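Local coordinates for protein L-isoleucine-4-hydroxylase (Bacillus thuringiensis, PDB 6LNH) that catalyses the iron- and 2-oxoglutarate-dependent hydroxylation of L-isoleucine to (4S)-4-hydroxy-L-isoleucine and also hydroxylates L-leucine and related amino acids and sulfoxidises L-methionine, at residues E174-L179 / V243-K248; S73-Y78 / I147-V152; E25-G30 / K135-D140. One frame throughout, in Å; residues are numbered along the deposited sequence.

Contact 1: E174-L179 / V243-K248; sequences EPVVFL and VTFSYK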
loop_
_atom_site.group_PDB
_atom_site.type_symbol
_atom_site.label_atom_id
_atom_site.label_comp_id
_atom_site.label_asym_id
_atom_site.label_seq_id
_atom_site.Cartn_x
_atom_site.Cartn_y
_atom_site.Cartn_z
ATOM N N GLU C 174 -20.675 26.117 1.208
ATOM C CA GLU C 174 -21.460 25.945 -0.010
ATOM C C GLU C 174 -22.371 24.723 0.096
ATOM O O GLU C 174 -21.939 23.664 0.562
ATOM C CB GLU C 174 -20.545 25.803 -1.219
ATOM C CG GLU C 174 -19.626 27.000 -1.428
ATOM C CD GLU C 174 -18.340 26.892 -0.625
ATOM O OE1 GLU C 174 -18.160 25.873 0.072
ATOM O OE2 GLU C 174 -17.511 27.825 -0.688
ATOM N N PRO C 175 -23.630 24.857 -0.329
ATOM C CA PRO C 175 -24.574 23.734 -0.195
ATOM C C PRO C 175 -24.197 22.494 -0.993
ATOM O O PRO C 175 -24.604 21.389 -0.612
ATOM C CB PRO C 175 -25.907 24.332 -0.675
ATOM C CG PRO C 175 -25.544 25.593 -1.410
ATOM C CD PRO C 175 -24.290 26.094 -0.774
ATOM N N VAL C 176 -23.450 22.627 -2.087
ATOM C CA VAL C 176 -23.000 21.481 -2.872
ATOM C C VAL C 176 -21.527 21.669 -3.202
ATOM O O VAL C 176 -21.140 22.700 -3.765
ATOM C CB VAL C 176 -23.819 21.298 -4.166
ATOM C CG1 VAL C 176 -23.338 20.067 -4.926
ATOM C CG2 VAL C 176 -25.306 21.183 -3.862
ATOM N N VAL C 177 -20.711 20.672 -2.860
ATOM C CA VAL C 177 -19.270 20.712 -3.076
ATOM C C VAL C 177 -18.837 19.410 -3.736
ATOM O O VAL C 177 -19.214 18.325 -3.281
ATOM C CB VAL C 177 -18.505 20.933 -1.755
ATOM C CG1 VAL C 177 -17.015 20.663 -1.938
ATOM C CG2 VAL C 177 -18.734 22.343 -1.237
ATOM N N PHE C 178 -18.046 19.520 -4.803
ATOM C CA PHE C 178 -17.457 18.369 -5.479
ATOM C C PHE C 178 -15.974 18.294 -5.130
ATOM O O PHE C 178 -15.235 19.261 -5.345
ATOM C CB PHE C 178 -17.638 18.465 -6.994
ATOM C CG PHE C 178 -19.038 18.188 -7.465
ATOM C CD1 PHE C 178 -20.044 19.126 -7.300
ATOM C CD2 PHE C 178 -19.343 16.992 -8.092
ATOM C CE1 PHE C 178 -21.332 18.868 -7.740
ATOM C CE2 PHE C 178 -20.627 16.728 -8.533
ATOM C CZ PHE C 178 -21.623 17.668 -8.355
ATOM N N LEU C 179 -15.544 17.150 -4.599
ATOM C CA LEU C 179 -14.140 16.877 -4.302
ATOM C C LEU C 179 -13.610 15.900 -5.348
ATOM O O LEU C 179 -14.036 14.741 -5.391
ATOM C CB LEU C 179 -13.995 16.316 -2.887
ATOM C CG LEU C 179 -12.606 15.905 -2.397
ATOM C CD1 LEU C 179 -11.663 17.068 -2.492
ATOM C CD2 LEU C 179 -12.671 15.399 -0.965
ATOM N N VAL C 243 -15.017 21.857 -6.658
ATOM C CA VAL C 243 -15.976 22.612 -7.456
ATOM C C VAL C 243 -17.204 22.826 -6.580
ATOM O O VAL C 243 -17.941 21.875 -6.290
ATOM C CB VAL C 243 -16.336 21.903 -8.767
ATOM C CG1 VAL C 243 -17.227 22.796 -9.616
ATOM C CG2 VAL C 243 -15.072 21.534 -9.535
ATOM N N THR C 244 -17.422 24.069 -6.160
ATOM C CA THR C 244 -18.478 24.423 -5.223
ATOM C C THR C 244 -19.556 25.258 -5.901
ATOM O O THR C 244 -19.285 26.014 -6.839
ATOM C CB THR C 244 -17.910 25.192 -4.028
ATOM O OG1 THR C 244 -17.564 26.522 -4.436
ATOM C CG2 THR C 244 -16.667 24.495 -3.490
ATOM N N PHE C 245 -20.790 25.099 -5.423
ATOM C CA PHE C 245 -21.940 25.844 -5.921
ATOM C C PHE C 245 -22.588 26.595 -4.764
ATOM O O PHE C 245 -23.071 25.974 -3.810
ATOM C CB PHE C 245 -22.934 24.901 -6.605
ATOM C CG PHE C 245 -22.353 24.180 -7.789
ATOM C CD1 PHE C 245 -21.479 23.116 -7.615
ATOM C CD2 PHE C 245 -22.658 24.584 -9.077
ATOM C CE1 PHE C 245 -20.930 22.465 -8.700
ATOM C CE2 PHE C 245 -22.112 23.933 -10.166
ATOM C CZ PHE C 245 -21.248 22.873 -9.976
ATOM N N SER C 246 -22.593 27.928 -4.851
ATOM C CA SER C 246 -23.216 28.781 -3.846
ATOM C C SER C 246 -23.843 29.997 -4.521
ATOM O O SER C 246 -23.642 30.250 -5.711
ATOM C CB SER C 246 -22.211 29.203 -2.766
ATOM O OG SER C 246 -21.151 29.960 -3.319
ATOM N N TYR C 247 -24.623 30.744 -3.741
ATOM C CA TYR C 247 -25.385 31.885 -4.237
ATOM C C TYR C 247 -24.549 33.157 -4.260
ATOM O O TYR C 247 -23.710 33.382 -3.383
ATOM C CB TYR C 247 -26.624 32.117 -3.373
ATOM C CG TYR C 247 -27.533 30.923 -3.323
ATOM C CD1 TYR C 247 -27.970 30.322 -4.492
ATOM C CD2 TYR C 247 -27.956 30.392 -2.111
ATOM C CE1 TYR C 247 -28.803 29.228 -4.462
ATOM C CE2 TYR C 247 -28.793 29.294 -2.070
ATOM C CZ TYR C 247 -29.211 28.716 -3.250
ATOM O OH TYR C 247 -30.044 27.623 -3.221
ATOM N N LYS C 248 -24.784 33.984 -5.284
ATOM C CA LYS C 248 -24.041 35.235 -5.432
ATOM C C LYS C 248 -24.418 36.263 -4.369
ATOM O O LYS C 248 -23.560 37.016 -3.895
ATOM C CB LYS C 248 -24.281 35.824 -6.819
ATOM C CG LYS C 248 -23.353 36.970 -7.166
ATOM C CD LYS C 248 -23.341 37.227 -8.658
ATOM C CE LYS C 248 -22.252 38.216 -9.027
ATOM N NZ LYS C 248 -22.586 39.588 -8.556
HETATM O O HOH W 1 -15.775 28.019 -3.037
#
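Glu174 OE2 and Thr244 OG1 are joined by a water that donates to OE2 over 2.9 Å and lies 2.7 Å from OG1; OE2 is also hydrogen-bonded to the hydroxyl of Tyr92. The Glu174 chain bends at chi2 (86°), bringing its CD against Thr244; CG rests 3.6 Å from Thr244 CB and also meets Ser246 CB. A glutamate suits this buried spot because its methylenes pack while its carboxylate has hydroxyl and water to bind. Beyond Pro175, whose CD abuts the carbonyl of Phe245, strands 176-184 and 236-247 run antiparallel as neighbours in the large sheet of the double-stranded beta-helix, the cupin fold of these oxygenases. Phe245 N donates to Val176 O at 2.9 Å, and Phe178 and Val243 exchange two backbone bonds. Val177 and Thr244 share one face, where their CG2 methyls are neighbours at 3.7 Å, and Val177 also leans on the iron ligand Asp172. On the other face the Phe178 and Phe245 rings meet through their outer carbons, neither lying over the other's face, with planes 65° apart and CD1 of Phe178 reaching CE1 of Phe245 at 3.7 Å. Both rings pack against helix 120-134, where Phe178 meets Phe132 edge-to-face.

Contact 2: S73-Y78 / I147-V152; sequences SRYIKY and IGLHQV
Leu149 N donates to Ser73 O over 2.7 Å, the shortest backbone bond of this antiparallel pairing. Ser73 N returns a longer bond to Leu149 O, and the CB of Leu149 comes within 3.4 Å of Ser73 O. Two residues further along, Tyr75 and Ile147 also exchange both backbone bonds. Between these hydrogen-bonded pairs sits the non-hydrogen-bonded pair of Arg74 and Gly148, where the strands approach to 4.2 Å between CA atoms; the CA of Arg74 makes a CH-O contact with Ile147 O at 3.2 Å. With no side chain on Gly148, the CB of Arg74 packs against the glycine backbone, 4.0 Å from its CA.

The strands belong to the large sheet of the double-stranded beta-helix, with 145-156 lying between 68-77 and 236-247. On one face Tyr75, Ile147 and Leu149 make the apolar packing. Tyr75 CG stands beside the backbone N (chi1 -65°), on the side of Ser73 and its partner Leu149, and the edge of the ring at CD2 and CE2 receives the Leu149 methyl CD1, 4.0 Å from CD2. Leu117 of helix 114-117 touches both side chains. Ser73, on the same face, bonds through OG to Ile112 N.

The looser, solvent-facing part is limited to partly exposed Arg74 and to the end of strand 68-77, where Lys77 NZ bonds to the carbonyls of Tyr78 and Ser81. Arg74 extends from CG to NE, carrying its guanidinium away from Gly148. The chemistry is thus divided: backbone bonds and hydrocarbon hold the two strands together, while the arginine's salt bridges to Asp87 and Asp91 link strand 68-77 to the residues after strand 84-86 and probably balance its charge.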
loop_
_atom_site.group_PDB
_atom_site.type_symbol
_atom_site.label_atom_id
_atom_site.label_comp_id
_atom_site.label_asym_id
_atom_site.label_seq_id
_atom_site.Cartn_x
_atom_site.Cartn_y
_atom_site.Cartn_z
ATOM N N SER C 73 -10.567 30.322 -8.443
ATOM C CA SER C 73 -11.256 31.077 -9.477
ATOM C C SER C 73 -12.710 30.636 -9.466
ATOM O O SER C 73 -13.039 29.541 -9.003
ATOM C CB SER C 73 -10.629 30.860 -10.860
ATOM O OG SER C 73 -9.335 31.437 -10.932
ATOM N N ARG C 74 -13.582 31.496 -9.982
ATOM C CA ARG C 74 -15.010 31.226 -9.936
ATOM C C ARG C 74 -15.687 31.732 -11.200
ATOM O O ARG C 74 -15.221 32.676 -11.844
ATOM C CB ARG C 74 -15.662 31.863 -8.701
ATOM C CG ARG C 74 -15.380 33.344 -8.538
ATOM C CD ARG C 74 -16.263 33.941 -7.458
ATOM N NE ARG C 74 -16.078 35.381 -7.324
ATOM C CZ ARG C 74 -15.477 35.963 -6.291
ATOM N NH1 ARG C 74 -15.010 35.228 -5.292
ATOM N NH2 ARG C 74 -15.354 37.282 -6.252
ATOM N N TYR C 75 -16.800 31.091 -11.540
ATOM C CA TYR C 75 -17.674 31.521 -12.617
ATOM C C TYR C 75 -18.963 32.071 -12.021
ATOM O O TYR C 75 -19.376 31.681 -10.925
ATOM C CB TYR C 75 -17.998 30.367 -13.570
ATOM C CG TYR C 75 -16.803 29.839 -14.331
ATOM C CD1 TYR C 75 -16.371 30.455 -15.498
ATOM C CD2 TYR C 75 -16.111 28.720 -13.886
ATOM C CE1 TYR C 75 -15.281 29.975 -16.200
ATOM C CE2 TYR C 75 -15.020 28.231 -14.582
ATOM C CZ TYR C 75 -14.610 28.862 -15.738
ATOM O OH TYR C 75 -13.525 28.379 -16.432
ATOM N N ILE C 76 -19.601 32.980 -12.753
ATOM C CA ILE C 76 -20.899 33.527 -12.378
ATOM C C ILE C 76 -21.922 33.062 -13.401
ATOM O O ILE C 76 -21.706 33.197 -14.612
ATOM C CB ILE C 76 -20.869 35.065 -12.299
ATOM C CG1 ILE C 76 -19.743 35.539 -11.380
ATOM C CG2 ILE C 76 -22.212 35.600 -11.821
ATOM C CD1 ILE C 76 -19.432 37.018 -11.513
ATOM N N LYS C 77 -23.033 32.517 -12.917
ATOM C CA LYS C 77 -24.152 32.120 -13.767
ATOM C C LYS C 77 -25.352 32.969 -13.362
ATOM O O LYS C 77 -26.006 32.685 -12.353
ATOM C CB LYS C 77 -24.442 30.628 -13.632
ATOM C CG LYS C 77 -25.758 30.180 -14.259
ATOM C CD LYS C 77 -25.756 30.385 -15.765
ATOM C CE LYS C 77 -27.031 29.846 -16.394
ATOM N NZ LYS C 77 -28.232 30.626 -15.983
ATOM N N TYR C 78 -25.638 34.015 -14.131
ATOM C CA TYR C 78 -26.800 34.836 -13.835
ATOM C C TYR C 78 -28.071 34.115 -14.261
ATOM O O TYR C 78 -28.089 33.380 -15.253
ATOM C CB TYR C 78 -26.709 36.186 -14.549
ATOM C CG TYR C 78 -25.600 37.087 -14.056
ATOM C CD1 TYR C 78 -25.773 37.884 -12.933
ATOM C CD2 TYR C 78 -24.382 37.147 -14.722
ATOM C CE1 TYR C 78 -24.763 38.712 -12.482
ATOM C CE2 TYR C 78 -23.366 37.974 -14.278
ATOM C CZ TYR C 78 -23.563 38.755 -13.159
ATOM O OH TYR C 78 -22.555 39.577 -12.714
ATOM N N ILE C 147 -20.000 29.477 -9.135
ATOM C CA ILE C 147 -19.385 28.160 -9.283
ATOM C C ILE C 147 -17.904 28.325 -8.961
ATOM O O ILE C 147 -17.129 28.817 -9.786
ATOM C CB ILE C 147 -19.605 27.576 -10.681
ATOM C CG1 ILE C 147 -21.096 27.352 -10.933
ATOM C CG2 ILE C 147 -18.843 26.263 -10.833
ATOM C CD1 ILE C 147 -21.410 26.874 -12.334
ATOM N N GLY C 148 -17.502 27.909 -7.762
ATOM C CA GLY C 148 -16.130 28.087 -7.317
ATOM C C GLY C 148 -15.247 26.891 -7.632
ATOM O O GLY C 148 -15.672 25.742 -7.538
ATOM N N LEU C 149 -14.006 27.184 -8.011
ATOM C CA LEU C 149 -13.007 26.169 -8.326
ATOM C C LEU C 149 -11.809 26.379 -7.415
ATOM O O LEU C 149 -11.179 27.441 -7.448
ATOM C CB LEU C 149 -12.587 26.240 -9.795
ATOM C CG LEU C 149 -13.459 25.484 -10.801
ATOM C CD1 LEU C 149 -14.750 26.242 -11.074
ATOM C CD2 LEU C 149 -12.691 25.240 -12.090
ATOM N N HIS C 150 -11.488 25.367 -6.614
ATOM C CA HIS C 150 -10.364 25.429 -5.689
ATOM C C HIS C 150 -9.338 24.377 -6.077
ATOM O O HIS C 150 -9.621 23.176 -6.026
ATOM C CB HIS C 150 -10.821 25.219 -4.247
ATOM C CG HIS C 150 -11.693 26.317 -3.722
ATOM N ND1 HIS C 150 -11.188 27.424 -3.073
ATOM C CD2 HIS C 150 -13.036 26.474 -3.742
ATOM C CE1 HIS C 150 -12.184 28.213 -2.713
ATOM N NE2 HIS C 150 -13.316 27.662 -3.110
ATOM N N GLN C 151 -8.155 24.835 -6.467
ATOM C CA GLN C 151 -7.023 23.979 -6.789
ATOM C C GLN C 151 -6.125 23.954 -5.557
ATOM O O GLN C 151 -5.487 24.958 -5.234
ATOM C CB GLN C 151 -6.294 24.537 -8.010
ATOM C CG GLN C 151 -5.397 23.588 -8.768
ATOM C CD GLN C 151 -4.741 24.283 -9.946
ATOM O OE1 GLN C 151 -4.868 25.497 -10.107
ATOM N NE2 GLN C 151 -4.029 23.523 -10.767
ATOM N N VAL C 152 -6.064 22.810 -4.877
ATOM C CA VAL C 152 -5.360 22.698 -3.604
ATOM C C VAL C 152 -4.354 21.563 -3.680
ATOM O O VAL C 152 -4.684 20.455 -4.115
ATOM C CB VAL C 152 -6.324 22.462 -2.427
ATOM C CG1 VAL C 152 -5.569 22.539 -1.101
ATOM C CG2 VAL C 152 -7.463 23.473 -2.452
#

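Contact 3: E25-G30 / K135-D140; sequences EFESKG and KTNIID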
loop_
_atom_site.group_PDB
_atom_site.type_symbol
_atom_site.label_atom_id
_atom_site.label_comp_id
_atom_site.label_asym_id
_atom_site.label_seq_id
_atom_site.Cartn_x
_atom_site.Cartn_y
_atom_site.Cartn_z
ATOM N N GLU C 25 -29.922 9.601 -4.857
ATOM C CA GLU C 25 -29.138 9.019 -3.770
ATOM C C GLU C 25 -28.415 10.097 -2.975
ATOM O O GLU C 25 -28.391 10.059 -1.739
ATOM C CB GLU C 25 -28.138 7.994 -4.309
ATOM C CG GLU C 25 -27.385 7.267 -3.200
ATOM C CD GLU C 25 -26.553 6.101 -3.698
ATOM O OE1 GLU C 25 -26.528 5.858 -4.923
ATOM O OE2 GLU C 25 -25.925 5.423 -2.856
ATOM N N PHE C 26 -27.810 11.061 -3.669
ATOM C CA PHE C 26 -27.124 12.155 -2.989
ATOM C C PHE C 26 -28.080 12.930 -2.091
ATOM O O PHE C 26 -27.727 13.296 -0.964
ATOM C CB PHE C 26 -26.479 13.082 -4.021
ATOM C CG PHE C 26 -26.037 14.406 -3.462
ATOM C CD1 PHE C 26 -24.982 14.480 -2.570
ATOM C CD2 PHE C 26 -26.673 15.578 -3.838
ATOM C CE1 PHE C 26 -24.567 15.699 -2.060
ATOM C CE2 PHE C 26 -26.266 16.797 -3.331
ATOM C CZ PHE C 26 -25.212 16.859 -2.442
ATOM N N GLU C 27 -29.298 13.184 -2.573
ATOM C CA GLU C 27 -30.259 13.966 -1.801
ATOM C C GLU C 27 -30.736 13.238 -0.549
ATOM O O GLU C 27 -30.963 13.871 0.489
ATOM C CB GLU C 27 -31.439 14.337 -2.692
ATOM C CG GLU C 27 -31.072 15.414 -3.680
ATOM C CD GLU C 27 -32.210 15.827 -4.579
ATOM O OE1 GLU C 27 -33.139 15.021 -4.797
ATOM O OE2 GLU C 27 -32.178 16.979 -5.057
ATOM N N SER C 28 -30.903 11.915 -0.616
ATOM C CA SER C 28 -31.355 11.182 0.563
ATOM C C SER C 28 -30.207 10.915 1.532
ATOM O O SER C 28 -30.417 10.877 2.751
ATOM C CB SER C 28 -32.034 9.872 0.154
ATOM O OG SER C 28 -31.130 8.787 0.179
ATOM N N LYS C 29 -28.993 10.727 1.010
ATOM C CA LYS C 29 -27.846 10.399 1.847
ATOM C C LYS C 29 -27.039 11.618 2.279
ATOM O O LYS C 29 -26.433 11.593 3.355
ATOM C CB LYS C 29 -26.922 9.431 1.105
ATOM C CG LYS C 29 -26.994 7.988 1.576
ATOM C CD LYS C 29 -26.343 7.052 0.566
ATOM C CE LYS C 29 -25.040 7.642 0.034
ATOM N NZ LYS C 29 -24.280 6.690 -0.822
ATOM N N GLY C 30 -27.005 12.680 1.475
ATOM C CA GLY C 30 -26.205 13.843 1.801
ATOM C C GLY C 30 -24.803 13.808 1.241
ATOM O O GLY C 30 -24.064 14.790 1.392
ATOM N N LYS C 135 -29.556 19.581 -11.183
ATOM C CA LYS C 135 -30.633 18.602 -11.107
ATOM C C LYS C 135 -30.951 18.180 -9.679
ATOM O O LYS C 135 -31.786 17.290 -9.485
ATOM C CB LYS C 135 -30.313 17.391 -11.990
ATOM C CG LYS C 135 -30.164 17.811 -13.455
ATOM C CD LYS C 135 -29.517 16.768 -14.347
ATOM C CE LYS C 135 -30.231 16.691 -15.695
ATOM N NZ LYS C 135 -31.689 16.416 -15.553
ATOM N N THR C 136 -30.328 18.804 -8.684
ATOM C CA THR C 136 -30.749 18.601 -7.310
ATOM C C THR C 136 -31.814 19.634 -6.945
ATOM O O THR C 136 -31.880 20.720 -7.526
ATOM C CB THR C 136 -29.554 18.712 -6.358
ATOM O OG1 THR C 136 -29.098 20.067 -6.308
ATOM C CG2 THR C 136 -28.407 17.829 -6.827
ATOM N N ASN C 137 -32.648 19.286 -5.963
ATOM C CA ASN C 137 -33.555 20.250 -5.346
ATOM C C ASN C 137 -32.853 21.158 -4.342
ATOM O O ASN C 137 -33.483 22.084 -3.818
ATOM C CB ASN C 137 -34.764 19.541 -4.711
ATOM C CG ASN C 137 -34.387 18.559 -3.609
ATOM O OD1 ASN C 137 -33.266 18.556 -3.103
ATOM N ND2 ASN C 137 -35.341 17.709 -3.234
ATOM N N ILE C 138 -31.574 20.902 -4.056
ATOM C CA ILE C 138 -30.825 21.714 -3.101
ATOM C C ILE C 138 -30.549 23.105 -3.663
ATOM O O ILE C 138 -30.642 24.107 -2.942
ATOM C CB ILE C 138 -29.516 21.012 -2.681
ATOM C CG1 ILE C 138 -29.778 19.691 -1.950
ATOM C CG2 ILE C 138 -28.702 21.905 -1.772
ATOM C CD1 ILE C 138 -30.018 18.520 -2.831
ATOM N N ILE C 139 -30.214 23.198 -4.944
ATOM C CA ILE C 139 -29.807 24.465 -5.540
ATOM C C ILE C 139 -31.051 25.159 -6.070
ATOM O O ILE C 139 -31.760 24.625 -6.932
ATOM C CB ILE C 139 -28.770 24.250 -6.653
ATOM C CG1 ILE C 139 -27.411 23.888 -6.050
ATOM C CG2 ILE C 139 -28.654 25.491 -7.535
ATOM C CD1 ILE C 139 -26.727 25.031 -5.335
ATOM N N ASP C 140 -31.320 26.350 -5.545
ATOM C CA ASP C 140 -32.476 27.131 -5.960
ATOM C C ASP C 140 -32.117 27.857 -7.248
ATOM O O ASP C 140 -31.297 28.781 -7.248
ATOM C CB ASP C 140 -32.869 28.089 -4.838
ATOM C CG ASP C 140 -33.905 29.106 -5.262
ATOM O OD1 ASP C 140 -34.848 28.745 -5.998
ATOM O OD2 ASP C 140 -33.781 30.271 -4.831
#
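Glu27 reaches from the last turns of helix 19-29 to Asn137, in the loop that follows helix 120-134. The contact therefore joins the N-terminal helix to the helical layer packed on the large sheet of the double-stranded beta-helix. The Glu27 chain runs straight beyond CG (chi2 -179°), a length that suits a residue bridging from a helix to a separate loop. At its tip, OE2 is met nearly head-on, close to its C-O direction, by the backbone N-H of Asn137. The modelled separation between Glu27 OE2 and Asn137 N, 2.5 Å, is very short, so its exact value is doubtful although the bond is nearly straight at 161°.

The Asn137 side chain crosses the carboxylate at a slant, with the amide and carboxylate planes only 21° apart. As modelled, Asn137 OD1 faces Glu27 OE2 as a second acceptor rather than a bonding partner, a placement that would be unfavourable and is best regarded as uncertain.

Alongside this polar pairing lies an apolar one. The Glu27 and Ile138 chains pass one another pointing opposite ways, and the Ile138 methyl CD1 lies 3.4 Å from Glu27 CG. The same methyl comes 4.2 Å from Phe26 CE2, while Thr136 CG2 approaches the neighbouring ring atom CD2; both meet the buried phenyl ring obliquely. Branched isoleucine and threonine suit this place, offering methyls to the ring from a short loop. Thr136 turns OG1 back to its own chain, bonding Ala133 O at the end of the preceding helix and accepting a weak bond from Ile138 N at 3.4 Å.

Overall arrangement
Contacts 1 and 2 are buried pairings within one antiparallel sheet: contact 1 pairs strand 176-184 with 236-247, contact 2 pairs 68-77 with 145-156, and 236-247 adjoins 145-156. They touch directly: Thr244 O lies 2.8 Å from Gly148 N, a probable hydrogen bond, and Phe245 packs on Ile147. Contact 3 is only partly buried, its centre about 17 Å from the centre of the chain, and joins a helix end to a loop. Backbone bonds dominate the first two, whereas a single carboxylate-to-backbone bond and a few methyls carry contact 3. It still meets contact 1, through Tyr247 OH to Asp140 N and Pro175 against Ile138, but does not touch contact 2. Of the three, contact 1 lies nearest the iron.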